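Local coordinates for glucose-6-phosphate isomerase like protein (Thermus thermophilus, PDB 1WIW) that probably interconverts phosphorylated sugars, as a likely glucose-6-phosphate or mannose-6-phosphate isomerase of the PGI/PMI family built on SIS domains, at residues 64-69 with 119-124. Numbering follows the deposited sequence.
Sequences TLFLLE and LLATGR
Phe66, on an inner strand of the four-stranded parallel sheet, faces Ala121 in the last turn of helix 110-121, their CA atoms 9.5 Å apart, so one aromatic side chain spans most of the gap between sheet and helix end. Its CB leaves the strand toward the helix, and with CG trans to the backbone carbonyl carbon (chi1 -68°) the ring reaches out from the strand and brings CZ to the helix end. The far end of the ring makes the contact: CZ meets the methyl of Ala121, CZ to CB 3.7 Å, with the methyl approaching obliquely. Thr122, the first residue beyond the helix, adds a looser touch through CG2, its branch nearest the ring, 4.5 Å from CE2 of Phe66. Its hydroxyl OG1 turns back to bond Leu118 O. On the strand itself, Thr64 CG2 sits 3.7 Å above the plane of the Phe66 ring, toward its rim, while Tyr35 packs against that ring edge-to-face and also touches Ala121. Between strand and helix end the contact is therefore wholly apolar, a small, largely buried join between the C-terminal end of helix 110-121 and strand 64-70 in the N-terminal SIS domain, made by van der Waals packing without directional bonds.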
ATOM      1  N   THR B  64      -6.188 -16.191 -23.128  1.00 26.03           N
ATOM      2  CA  THR B  64      -5.352 -15.014 -23.306  1.00 23.86           C
ATOM      3  C   THR B  64      -4.897 -14.423 -21.979  1.00 23.79           C
ATOM      4  O   THR B  64      -5.672 -14.315 -21.027  1.00 23.36           O
ATOM      5  CB  THR B  64      -6.096 -13.901 -24.077  1.00 24.48           C
ATOM      6  OG1 THR B  64      -6.533 -14.399 -25.346  1.00 24.22           O
ATOM      7  CG2 THR B  64      -5.182 -12.709 -24.302  1.00 23.31           C
ATOM      8  N   LEU B  65      -3.627 -14.041 -21.930  1.00 23.70           N
ATOM      9  CA  LEU B  65      -3.050 -13.430 -20.744  1.00 23.31           C
ATOM     10  C   LEU B  65      -2.621 -12.031 -21.159  1.00 21.31           C
ATOM     11  O   LEU B  65      -1.740 -11.869 -22.002  1.00 19.61           O
ATOM     12  CB  LEU B  65      -1.844 -14.240 -20.254  1.00 23.77           C
ATOM     13  CG  LEU B  65      -1.033 -13.760 -19.040  1.00 26.48           C
ATOM     14  CD1 LEU B  65      -0.181 -12.566 -19.425  1.00 28.34           C
ATOM     15  CD2 LEU B  65      -1.963 -13.413 -17.884  1.00 26.65           C
ATOM     16  N   PHE B  66      -3.272 -11.022 -20.590  1.00 20.01           N
ATOM     17  CA  PHE B  66      -2.938  -9.642 -20.903  1.00 19.32           C
ATOM     18  C   PHE B  66      -1.848  -9.160 -19.956  1.00 19.22           C
ATOM     19  O   PHE B  66      -2.048  -9.078 -18.744  1.00 19.92           O
ATOM     20  CB  PHE B  66      -4.174  -8.754 -20.777  1.00 19.01           C
ATOM     21  CG  PHE B  66      -5.215  -9.024 -21.820  1.00 17.91           C
ATOM     22  CD1 PHE B  66      -4.991  -8.683 -23.149  1.00 17.69           C
ATOM     23  CD2 PHE B  66      -6.416  -9.632 -21.477  1.00 18.78           C
ATOM     24  CE1 PHE B  66      -5.948  -8.948 -24.127  1.00 15.90           C
ATOM     25  CE2 PHE B  66      -7.381  -9.903 -22.447  1.00 17.94           C
ATOM     26  CZ  PHE B  66      -7.146  -9.561 -23.773  1.00 18.49           C
ATOM     27  N   LEU B  67      -0.688  -8.856 -20.524  1.00 18.10           N
ATOM     28  CA  LEU B  67       0.455  -8.384 -19.751  1.00 17.97           C
ATOM     29  C   LEU B  67       0.501  -6.868 -19.908  1.00 15.76           C
ATOM     30  O   LEU B  67       0.946  -6.368 -20.934  1.00 17.01           O
ATOM     31  CB  LEU B  67       1.729  -9.022 -20.308  1.00 19.91           C
ATOM     32  CG  LEU B  67       2.862  -9.399 -19.355  1.00 23.74           C
ATOM     33  CD1 LEU B  67       2.322 -10.252 -18.218  1.00 24.89           C
ATOM     34  CD2 LEU B  67       3.937 -10.157 -20.134  1.00 23.16           C
ATOM     35  N   LEU B  68       0.028  -6.144 -18.896  1.00 13.77           N
ATOM     36  CA  LEU B  68      -0.002  -4.682 -18.951  1.00 14.42           C
ATOM     37  C   LEU B  68       1.326  -4.091 -18.486  1.00 15.14           C
ATOM     38  O   LEU B  68       1.500  -3.764 -17.309  1.00 14.71           O
ATOM     39  CB  LEU B  68      -1.160  -4.156 -18.090  1.00 13.24           C
ATOM     40  CG  LEU B  68      -2.493  -4.891 -18.292  1.00 14.52           C
ATOM     41  CD1 LEU B  68      -3.599  -4.200 -17.505  1.00 15.73           C
ATOM     42  CD2 LEU B  68      -2.845  -4.924 -19.771  1.00 14.32           C
ATOM     43  N   GLU B  69       2.256  -3.953 -19.427  1.00 14.18           N
ATOM     44  CA  GLU B  69       3.590  -3.437 -19.141  1.00 14.23           C
ATOM     45  C   GLU B  69       3.627  -1.918 -19.059  1.00 12.99           C
ATOM     46  O   GLU B  69       4.087  -1.245 -19.988  1.00 12.34           O
ATOM     47  CB  GLU B  69       4.563  -3.925 -20.214  1.00 16.50           C
ATOM     48  CG  GLU B  69       4.515  -5.427 -20.407  1.00 21.55           C
ATOM     49  CD  GLU B  69       5.487  -5.928 -21.457  1.00 25.74           C
ATOM     50  OE1 GLU B  69       5.484  -7.151 -21.720  1.00 28.87           O
ATOM     51  OE2 GLU B  69       6.249  -5.109 -22.014  1.00 29.02           O
ATOM     52  N   LEU B 119     -11.716  -3.900 -20.499  1.00 12.79           N
ATOM     53  CA  LEU B 119     -13.162  -4.079 -20.494  1.00 13.27           C
ATOM     54  C   LEU B 119     -13.664  -4.405 -21.900  1.00 14.91           C
ATOM     55  O   LEU B 119     -14.512  -5.279 -22.075  1.00 16.12           O
ATOM     56  CB  LEU B 119     -13.861  -2.825 -19.954  1.00 13.66           C
ATOM     57  CG  LEU B 119     -13.564  -2.460 -18.493  1.00 15.03           C
ATOM     58  CD1 LEU B 119     -14.424  -1.274 -18.075  1.00 14.39           C
ATOM     59  CD2 LEU B 119     -13.849  -3.655 -17.591  1.00 14.73           C
ATOM     60  N   LEU B 120     -13.135  -3.708 -22.901  1.00 14.21           N
ATOM     61  CA  LEU B 120     -13.537  -3.942 -24.285  1.00 14.47           C
ATOM     62  C   LEU B 120     -13.015  -5.279 -24.806  1.00 16.35           C
ATOM     63  O   LEU B 120     -13.604  -5.876 -25.713  1.00 15.14           O
ATOM     64  CB  LEU B 120     -13.027  -2.816 -25.187  1.00 14.25           C
ATOM     65  CG  LEU B 120     -13.676  -1.441 -25.024  1.00 12.75           C
ATOM     66  CD1 LEU B 120     -12.935  -0.419 -25.864  1.00 15.63           C
ATOM     67  CD2 LEU B 120     -15.129  -1.513 -25.447  1.00 15.20           C
ATOM     68  N   ALA B 121     -11.910  -5.743 -24.231  1.00 14.86           N
ATOM     69  CA  ALA B 121     -11.306  -7.003 -24.642  1.00 17.33           C
ATOM     70  C   ALA B 121     -11.983  -8.206 -23.987  1.00 18.41           C
ATOM     71  O   ALA B 121     -11.862  -9.334 -24.470  1.00 19.43           O
ATOM     72  CB  ALA B 121      -9.819  -7.004 -24.297  1.00 14.31           C
ATOM     73  N   THR B 122     -12.693  -7.966 -22.891  1.00 17.61           N
ATOM     74  CA  THR B 122     -13.354  -9.051 -22.172  1.00 20.53           C
ATOM     75  C   THR B 122     -14.881  -9.003 -22.222  1.00 20.85           C
ATOM     76  O   THR B 122     -15.552  -9.545 -21.346  1.00 22.67           O
ATOM     77  CB  THR B 122     -12.899  -9.073 -20.694  1.00 20.18           C
ATOM     78  OG1 THR B 122     -13.156  -7.798 -20.097  1.00 21.42           O
ATOM     79  CG2 THR B 122     -11.406  -9.383 -20.596  1.00 18.63           C
ATOM     80  N   GLY B 123     -15.423  -8.346 -23.242  1.00 22.10           N
ATOM     81  CA  GLY B 123     -16.867  -8.265 -23.395  1.00 24.54           C
ATOM     82  C   GLY B 123     -17.634  -7.450 -22.369  1.00 24.73           C
ATOM     83  O   GLY B 123     -18.818  -7.696 -22.142  1.00 25.03           O
ATOM     84  N   ARG B 124     -16.981  -6.474 -21.751  1.00 24.09           N
ATOM     85  CA  ARG B 124     -17.663  -5.651 -20.762  1.00 22.88           C
ATOM     86  C   ARG B 124     -17.904  -4.218 -21.230  1.00 21.68           C
ATOM     87  O   ARG B 124     -17.608  -3.259 -20.513  1.00 21.67           O
ATOM     88  CB  ARG B 124     -16.882  -5.654 -19.447  1.00 24.46           C
ATOM     89  CG  ARG B 124     -16.936  -6.986 -18.723  1.00 24.56           C
ATOM     90  CD  ARG B 124     -16.801  -6.790 -17.226  1.00 26.64           C
ATOM     91  NE  ARG B 124     -15.423  -6.890 -16.770  1.00 24.83           N
ATOM     92  CZ  ARG B 124     -15.024  -6.580 -15.540  1.00 23.68           C
ATOM     93  NH1 ARG B 124     -13.751  -6.709 -15.206  1.00 24.13           N
ATOM     94  NH2 ARG B 124     -15.895  -6.128 -14.650  1.00 20.27           N
TER